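Long-range contacts in purine nucleoside phosphorylase (Grouper iridovirus, PDB 3KHS), which probably catalyses the reversible phosphorolysis of purine nucleosides such as inosine and guanosine, in the purine salvage pathway: residues Val162-Leu167 and Gly229-Ala234; Arg130-Leu135 and Pro220-Ala225. All blocks are in the same frame, centred on the assembly; numbering follows the deposited sequence.

Contact 1: Val162-Leu167 and Gly229-Ala234; sequences VYDKTL and GMRCLA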
ATOM      1  N   VAL B 162      20.453  -0.188   7.090  1.00 34.98           N
ATOM      2  CA  VAL B 162      19.790   0.876   7.819  1.00 31.22           C
ATOM      3  C   VAL B 162      20.228   0.931   9.270  1.00 34.74           C
ATOM      4  O   VAL B 162      20.436   2.017   9.816  1.00 39.24           O
ATOM      5  CB  VAL B 162      18.244   0.686   7.810  1.00 30.36           C
ATOM      6  CG1 VAL B 162      17.571   1.775   8.625  1.00 20.64           C
ATOM      7  CG2 VAL B 162      17.725   0.706   6.406  1.00 24.27           C
ATOM      8  N   TYR B 163      20.366  -0.240   9.894  1.00 37.05           N
ATOM      9  CA  TYR B 163      20.721  -0.320  11.303  1.00 35.00           C
ATOM     10  C   TYR B 163      22.208  -0.624  11.549  1.00 38.16           C
ATOM     11  O   TYR B 163      22.662  -1.754  11.423  1.00 40.21           O
ATOM     12  CB  TYR B 163      19.773  -1.349  11.953  1.00 32.60           C
ATOM     13  CG  TYR B 163      18.301  -0.976  11.740  1.00 27.34           C
ATOM     14  CD1 TYR B 163      17.659  -0.072  12.590  1.00 23.12           C
ATOM     15  CD2 TYR B 163      17.597  -1.428  10.617  1.00 25.50           C
ATOM     16  CE1 TYR B 163      16.350   0.388  12.334  1.00 26.38           C
ATOM     17  CE2 TYR B 163      16.280  -0.968  10.344  1.00 29.54           C
ATOM     18  CZ  TYR B 163      15.675  -0.062  11.208  1.00 30.38           C
ATOM     19  OH  TYR B 163      14.414   0.411  10.940  1.00 36.47           O
ATOM     20  N   ASP B 164      22.948   0.426  11.898  1.00 42.78           N
ATOM     21  CA  ASP B 164      24.385   0.369  12.150  1.00 40.75           C
ATOM     22  C   ASP B 164      24.829  -0.855  12.967  1.00 41.71           C
ATOM     23  O   ASP B 164      24.461  -1.014  14.137  1.00 43.32           O
ATOM     24  CB  ASP B 164      24.789   1.647  12.865  1.00 43.14           C
ATOM     25  CG  ASP B 164      26.256   1.909  12.772  1.00 39.55           C
ATOM     26  OD1 ASP B 164      26.717   2.327  11.688  1.00 42.35           O
ATOM     27  OD2 ASP B 164      26.932   1.679  13.782  1.00 42.30           O
ATOM     28  N   LYS B 165      25.642  -1.710  12.353  1.00 42.32           N
ATOM     29  CA  LYS B 165      26.109  -2.918  13.026  1.00 42.16           C
ATOM     30  C   LYS B 165      26.853  -2.624  14.316  1.00 39.45           C
ATOM     31  O   LYS B 165      26.684  -3.346  15.309  1.00 42.56           O
ATOM     32  CB  LYS B 165      26.960  -3.748  12.072  1.00 45.82           C
ATOM     33  CG  LYS B 165      26.243  -3.943  10.752  1.00 50.56           C
ATOM     34  CD  LYS B 165      26.893  -4.954   9.839  1.00 51.95           C
ATOM     35  CE  LYS B 165      26.204  -4.951   8.482  1.00 52.09           C
ATOM     36  NZ  LYS B 165      26.711  -6.049   7.631  1.00 56.61           N
ATOM     37  N   THR B 166      27.638  -1.554  14.320  1.00 36.02           N
ATOM     38  CA  THR B 166      28.377  -1.155  15.521  1.00 35.65           C
ATOM     39  C   THR B 166      27.447  -0.701  16.638  1.00 34.56           C
ATOM     40  O   THR B 166      27.598  -1.111  17.788  1.00 32.86           O
ATOM     41  CB  THR B 166      29.381   0.011  15.222  1.00 39.48           C
ATOM     42  OG1 THR B 166      30.357  -0.437  14.270  1.00 40.24           O
ATOM     43  CG2 THR B 166      30.084   0.499  16.509  1.00 28.59           C
ATOM     44  N   LEU B 167      26.490   0.167  16.319  1.00 37.56           N
ATOM     45  CA  LEU B 167      25.570   0.638  17.355  1.00 36.73           C
ATOM     46  C   LEU B 167      24.793  -0.538  17.948  1.00 37.82           C
ATOM     47  O   LEU B 167      24.490  -0.545  19.148  1.00 38.65           O
ATOM     48  CB  LEU B 167      24.618   1.686  16.790  1.00 41.47           C
ATOM     49  CG  LEU B 167      25.348   2.898  16.216  1.00 39.81           C
ATOM     50  CD1 LEU B 167      24.370   3.722  15.453  1.00 38.53           C
ATOM     51  CD2 LEU B 167      25.982   3.717  17.322  1.00 38.93           C
ATOM     52  N   GLY B 229      22.364  10.691   5.824  1.00 40.54           N
ATOM     53  CA  GLY B 229      23.690  10.411   6.335  1.00 39.42           C
ATOM     54  C   GLY B 229      23.832  10.137   7.819  1.00 43.63           C
ATOM     55  O   GLY B 229      24.948  10.126   8.338  1.00 48.23           O
ATOM     56  N   MET B 230      22.738   9.916   8.531  1.00 43.21           N
ATOM     57  CA  MET B 230      22.870   9.659   9.967  1.00 42.61           C
ATOM     58  C   MET B 230      22.876   8.166  10.239  1.00 42.56           C
ATOM     59  O   MET B 230      22.394   7.375   9.423  1.00 38.77           O
ATOM     60  CB  MET B 230      21.741  10.348  10.761  1.00 41.02           C
ATOM     61  CG  MET B 230      21.811  11.883  10.793  1.00 32.05           C
ATOM     62  SD  MET B 230      20.364  12.693  11.541  1.00 42.08           S
ATOM     63  CE  MET B 230      19.099  12.104  10.404  1.00 25.37           C
ATOM     64  N   ARG B 231      23.457   7.791  11.370  1.00 40.52           N
ATOM     65  CA  ARG B 231      23.532   6.389  11.748  1.00 43.65           C
ATOM     66  C   ARG B 231      22.369   6.092  12.683  1.00 37.75           C
ATOM     67  O   ARG B 231      22.046   6.895  13.563  1.00 37.32           O
ATOM     68  CB  ARG B 231      24.880   6.106  12.416  1.00 47.46           C
ATOM     69  CG  ARG B 231      26.059   6.330  11.492  1.00 46.70           C
ATOM     70  CD  ARG B 231      27.350   6.364  12.270  1.00 47.28           C
ATOM     71  NE  ARG B 231      27.755   5.045  12.743  1.00 47.39           N
ATOM     72  CZ  ARG B 231      28.567   4.857  13.776  1.00 51.94           C
ATOM     73  NH1 ARG B 231      29.052   5.904  14.438  1.00 54.81           N
ATOM     74  NH2 ARG B 231      28.897   3.630  14.153  1.00 53.34           N
ATOM     75  N   CYS B 232      21.748   4.935  12.492  1.00 37.21           N
ATOM     76  CA  CYS B 232      20.589   4.557  13.302  1.00 34.09           C
ATOM     77  C   CYS B 232      20.674   3.327  14.182  1.00 30.98           C
ATOM     78  O   CYS B 232      21.283   2.319  13.833  1.00 32.84           O
ATOM     79  CB  CYS B 232      19.381   4.367  12.399  1.00 33.17           C
ATOM     80  SG  CYS B 232      19.085   5.751  11.326  1.00 36.75           S
ATOM     81  N   LEU B 233      20.026   3.438  15.329  1.00 33.56           N
ATOM     82  CA  LEU B 233      19.899   2.356  16.277  1.00 31.12           C
ATOM     83  C   LEU B 233      18.439   2.439  16.712  1.00 31.85           C
ATOM     84  O   LEU B 233      17.934   3.518  17.019  1.00 32.19           O
ATOM     85  CB  LEU B 233      20.797   2.557  17.466  1.00 24.13           C
ATOM     86  CG  LEU B 233      20.373   1.716  18.665  1.00 37.54           C
ATOM     87  CD1 LEU B 233      20.505   0.226  18.304  1.00 33.22           C
ATOM     88  CD2 LEU B 233      21.201   2.101  19.908  1.00 25.41           C
ATOM     89  N   ALA B 234      17.751   1.306  16.702  1.00 32.75           N
ATOM     90  CA  ALA B 234      16.357   1.283  17.124  1.00 33.95           C
ATOM     91  C   ALA B 234      16.143   0.104  18.059  1.00 31.66           C
ATOM     92  O   ALA B 234      16.613  -0.997  17.785  1.00 32.43           O
ATOM     93  CB  ALA B 234      15.458   1.173  15.917  1.00 32.12           C
TER
HETATM   94  O   HOH W   1      22.778   3.475  10.376  1.00 34.90           O
HETATM   95  O   HOH W   2      21.786   0.107  15.018  1.00 51.76           O
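A salt bridge joins Asp164, at the start of helix 165-178, to Arg231, at the start of strand 231-241, which pairs with strands 107-116 and 126-129, in a contact that is otherwise mostly buried. Arg231 grips the carboxylate side-on: NE reaches OD1 of Asp164 at 3.1 Å, nearly straight (167°), and NH2 reaches OD2 of Asp164 at 2.8 Å along a more bent path. The two flat groups stand 74° apart, and both nitrogens come in from above the carboxylate plane. Asp164 is also the N-cap of the helix. Its CG stands anti to the backbone N (chi1 -161°), beside the carbonyl carbon; OD2 accepts from Leu167 N at 3.0 Å through its anti lone pair, so this oxygen serves helix and arginine together. Glu282 binds NH1 of Arg231 as a second acidic partner. In the α/β fold of the PNP/MTAP phosphorylases, this ties a helix start to a strand of the mixed sheet. Leu167 CB packs on Leu233 CB at 4.0 Å. A water links Val162 O to Cys232 N, at 2.8 Å from each. Farther along, the Tyr163 ring brings CE1 to 3.8 Å from Ala234 CB.

Contact 2: Arg130-Leu135 and Pro220-Ala225; sequences RDHINL and PETIVA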
ATOM      1  N   ARG B 130      17.621  -5.148  13.803  1.00 35.01           N
ATOM      2  CA  ARG B 130      18.706  -5.423  12.878  1.00 38.85           C
ATOM      3  C   ARG B 130      18.294  -5.124  11.455  1.00 38.12           C
ATOM      4  O   ARG B 130      19.129  -4.925  10.586  1.00 39.22           O
ATOM      5  CB  ARG B 130      19.162  -6.890  12.983  1.00 40.35           C
ATOM      6  CG  ARG B 130      18.276  -7.873  12.242  1.00 44.47           C
ATOM      7  CD  ARG B 130      18.865  -9.298  12.170  1.00 44.92           C
ATOM      8  NE  ARG B 130      18.520  -9.908  10.880  1.00 46.28           N
ATOM      9  CZ  ARG B 130      17.624 -10.873  10.724  1.00 42.33           C
ATOM     10  NH1 ARG B 130      16.986 -11.362  11.776  1.00 46.44           N
ATOM     11  NH2 ARG B 130      17.335 -11.322   9.514  1.00 48.65           N
ATOM     12  N   ASP B 131      16.995  -5.093  11.208  1.00 40.47           N
ATOM     13  CA  ASP B 131      16.503  -4.819   9.865  1.00 37.01           C
ATOM     14  C   ASP B 131      15.004  -4.559   9.932  1.00 35.82           C
ATOM     15  O   ASP B 131      14.386  -4.819  10.959  1.00 37.76           O
ATOM     16  CB  ASP B 131      16.789  -6.017   8.954  1.00 32.31           C
ATOM     17  CG  ASP B 131      16.761  -5.643   7.493  1.00 31.43           C
ATOM     18  OD1 ASP B 131      16.861  -4.439   7.243  1.00 35.60           O
ATOM     19  OD2 ASP B 131      16.671  -6.507   6.593  1.00 32.18           O
ATOM     20  N   HIS B 132      14.413  -4.027   8.863  1.00 34.57           N
ATOM     21  CA  HIS B 132      12.962  -3.801   8.890  1.00 32.18           C
ATOM     22  C   HIS B 132      12.284  -4.176   7.590  1.00 32.40           C
ATOM     23  O   HIS B 132      12.934  -4.447   6.580  1.00 33.79           O
ATOM     24  CB  HIS B 132      12.593  -2.336   9.266  1.00 25.94           C
ATOM     25  CG  HIS B 132      12.819  -1.327   8.170  1.00 27.52           C
ATOM     26  ND1 HIS B 132      13.356  -0.075   8.414  1.00 22.46           N
ATOM     27  CD2 HIS B 132      12.620  -1.394   6.828  1.00 22.51           C
ATOM     28  CE1 HIS B 132      13.493   0.576   7.271  1.00 17.76           C
ATOM     29  NE2 HIS B 132      13.052  -0.202   6.293  1.00 28.47           N
ATOM     30  N   ILE B 133      10.960  -4.224   7.656  1.00 31.37           N
ATOM     31  CA  ILE B 133      10.102  -4.507   6.514  1.00 28.55           C
ATOM     32  C   ILE B 133       9.071  -3.386   6.585  1.00 29.72           C
ATOM     33  O   ILE B 133       8.209  -3.377   7.476  1.00 29.25           O
ATOM     34  CB  ILE B 133       9.358  -5.840   6.642  1.00 27.57           C
ATOM     35  CG1 ILE B 133      10.341  -7.003   6.636  1.00 28.27           C
ATOM     36  CG2 ILE B 133       8.401  -6.001   5.477  1.00 30.82           C
ATOM     37  CD1 ILE B 133       9.695  -8.311   7.074  1.00 36.63           C
ATOM     38  N   ASN B 134       9.192  -2.420   5.676  1.00 32.56           N
ATOM     39  CA  ASN B 134       8.292  -1.273   5.646  1.00 33.10           C
ATOM     40  C   ASN B 134       7.223  -1.390   4.570  1.00 29.54           C
ATOM     41  O   ASN B 134       7.378  -0.907   3.447  1.00 32.12           O
ATOM     42  CB  ASN B 134       9.103   0.010   5.457  1.00 31.71           C
ATOM     43  CG  ASN B 134       8.264   1.249   5.641  1.00 30.33           C
ATOM     44  OD1 ASN B 134       7.477   1.309   6.560  1.00 35.24           O
ATOM     45  ND2 ASN B 134       8.439   2.253   4.772  1.00 26.05           N
ATOM     46  N   LEU B 135       6.127  -2.045   4.915  1.00 32.69           N
ATOM     47  CA  LEU B 135       5.047  -2.238   3.941  1.00 31.16           C
ATOM     48  C   LEU B 135       4.497  -0.957   3.306  1.00 23.09           C
ATOM     49  O   LEU B 135       4.387  -0.876   2.102  1.00 28.38           O
ATOM     50  CB  LEU B 135       3.919  -3.050   4.577  1.00 27.14           C
ATOM     51  CG  LEU B 135       4.381  -4.441   5.080  1.00 31.23           C
ATOM     52  CD1 LEU B 135       3.261  -5.055   5.899  1.00 30.17           C
ATOM     53  CD2 LEU B 135       4.777  -5.374   3.903  1.00 24.94           C
ATOM     54  N   PRO B 220       9.932   4.282   8.573  1.00 27.48           N
ATOM     55  CA  PRO B 220      10.054   5.418   7.674  1.00 25.90           C
ATOM     56  C   PRO B 220      11.032   6.446   8.229  1.00 30.21           C
ATOM     57  O   PRO B 220      11.680   7.136   7.463  1.00 35.16           O
ATOM     58  CB  PRO B 220       8.610   5.955   7.557  1.00 21.34           C
ATOM     59  CG  PRO B 220       8.029   5.584   8.841  1.00 22.18           C
ATOM     60  CD  PRO B 220       8.543   4.161   9.034  1.00 25.12           C
ATOM     61  N   GLU B 221      11.140   6.547   9.548  1.00 26.31           N
ATOM     62  CA  GLU B 221      12.062   7.495  10.142  1.00 33.63           C
ATOM     63  C   GLU B 221      13.525   7.105   9.898  1.00 37.87           C
ATOM     64  O   GLU B 221      14.366   7.974   9.638  1.00 41.06           O
ATOM     65  CB  GLU B 221      11.802   7.627  11.632  1.00 32.29           C
ATOM     66  CG  GLU B 221      10.495   8.329  11.970  1.00 24.73           C
ATOM     67  CD  GLU B 221       9.868   7.737  13.215  1.00 35.24           C
ATOM     68  OE1 GLU B 221       9.064   6.782  13.090  1.00 33.17           O
ATOM     69  OE2 GLU B 221      10.201   8.204  14.324  1.00 39.29           O
ATOM     70  N   THR B 222      13.840   5.815   9.972  1.00 32.61           N
ATOM     71  CA  THR B 222      15.220   5.386   9.735  1.00 33.42           C
ATOM     72  C   THR B 222      15.554   5.433   8.250  1.00 32.01           C
ATOM     73  O   THR B 222      16.715   5.566   7.872  1.00 34.31           O
ATOM     74  CB  THR B 222      15.497   3.954  10.274  1.00 29.46           C
ATOM     75  OG1 THR B 222      14.677   2.999   9.569  1.00 34.36           O
ATOM     76  CG2 THR B 222      15.184   3.896  11.761  1.00 22.22           C
ATOM     77  N   ILE B 223      14.546   5.316   7.397  1.00 31.69           N
ATOM     78  CA  ILE B 223      14.816   5.400   5.967  1.00 33.82           C
ATOM     79  C   ILE B 223      15.313   6.823   5.674  1.00 32.02           C
ATOM     80  O   ILE B 223      16.262   7.021   4.935  1.00 33.30           O
ATOM     81  CB  ILE B 223      13.553   5.191   5.107  1.00 32.98           C
ATOM     82  CG1 ILE B 223      13.102   3.731   5.165  1.00 26.97           C
ATOM     83  CG2 ILE B 223      13.839   5.641   3.658  1.00 26.17           C
ATOM     84  CD1 ILE B 223      11.785   3.506   4.433  1.00 22.15           C
ATOM     85  N   VAL B 224      14.635   7.805   6.253  1.00 34.44           N
ATOM     86  CA  VAL B 224      14.970   9.202   6.054  1.00 34.66           C
ATOM     87  C   VAL B 224      16.287   9.569   6.753  1.00 36.87           C
ATOM     88  O   VAL B 224      17.124  10.248   6.178  1.00 36.72           O
ATOM     89  CB  VAL B 224      13.820  10.075   6.543  1.00 32.95           C
ATOM     90  CG1 VAL B 224      14.228  11.540   6.521  1.00 30.07           C
ATOM     91  CG2 VAL B 224      12.575   9.801   5.675  1.00 24.45           C
ATOM     92  N   ALA B 225      16.469   9.101   7.977  1.00 34.80           N
ATOM     93  CA  ALA B 225      17.685   9.354   8.726  1.00 36.45           C
ATOM     94  C   ALA B 225      18.893   8.836   7.918  1.00 37.26           C
ATOM     95  O   ALA B 225      19.867   9.556   7.663  1.00 36.37           O
ATOM     96  CB  ALA B 225      17.601   8.626  10.056  1.00 30.07           C
TER
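His132 holds CG between its backbone N and carbonyl carbon (chi1 75°), and Thr222 places OG1 in the same crowded position on its own residue (chi1 63°); the imidazole and the hydroxyl come together between strand 131-134 and helix 219-227. OG1 of Thr222 lies in the plane of the ring, at its edge, 3.5 Å from His132 ND1, and the two side chains slide past each other in opposite directions. No hydrogen bond joins them directly. Instead, Tyr163 OH bonds to both His132 ND1 and Thr222 OG1, so one hydroxyl links the strand side chain to the helix side chain, while Thr222 OG1 also bonds to Ala219 O, three residues earlier in the same helix. Beyond the hydroxyl, the same ring edge runs on to Ile223, whose CG1 sits 3.8 Å from His132 CE1, with the two side chains crossing at about a right angle.

This is helix-on-sheet packing within the α/β fold of the PNP/MTAP phosphorylases: the axes of strand and helix pass 10.0 Å apart at 112°, and only side chains bridge the gap. Two strand residues do the reaching, His132 and Asn134, which alternate with Ile133 and so point to the same side. Asn134 reaches across with its amide: ND2 touches Ile223 CD1 at 3.6 Å, and OD1 comes to 3.9 Å from Pro220 CD; these are van der Waals contacts, all between buried residues. The strand also faces a neighbouring subunit: His132 O accepts a hydrogen bond from Thr199 OG1 of that second subunit, and Asn134 N bonds to Glu202 OE2 of the same neighbour.

In the fold
Contacts 1 and 2 lie with their centres about 11 Å apart and meet at Tyr163. From contact 1 its OH reaches both segments of contact 2, making probable hydrogen bonds to His132 ND1 at 2.8 Å and to Thr222 OG1 at 2.9 Å. Packing adds to the join: Val162 CG1 lies 3.3 Å from Thr222 OG1, and Cys232 SG lies 3.5 Å from Ala225 CB. Helix 219-227 leads into strand 231-241 through a Schellman motif closed at Gly229, so the second segments of the two contacts are consecutive elements. Both contacts border a neighbouring subunit, whose Thr199 also packs on Val162 of contact 1.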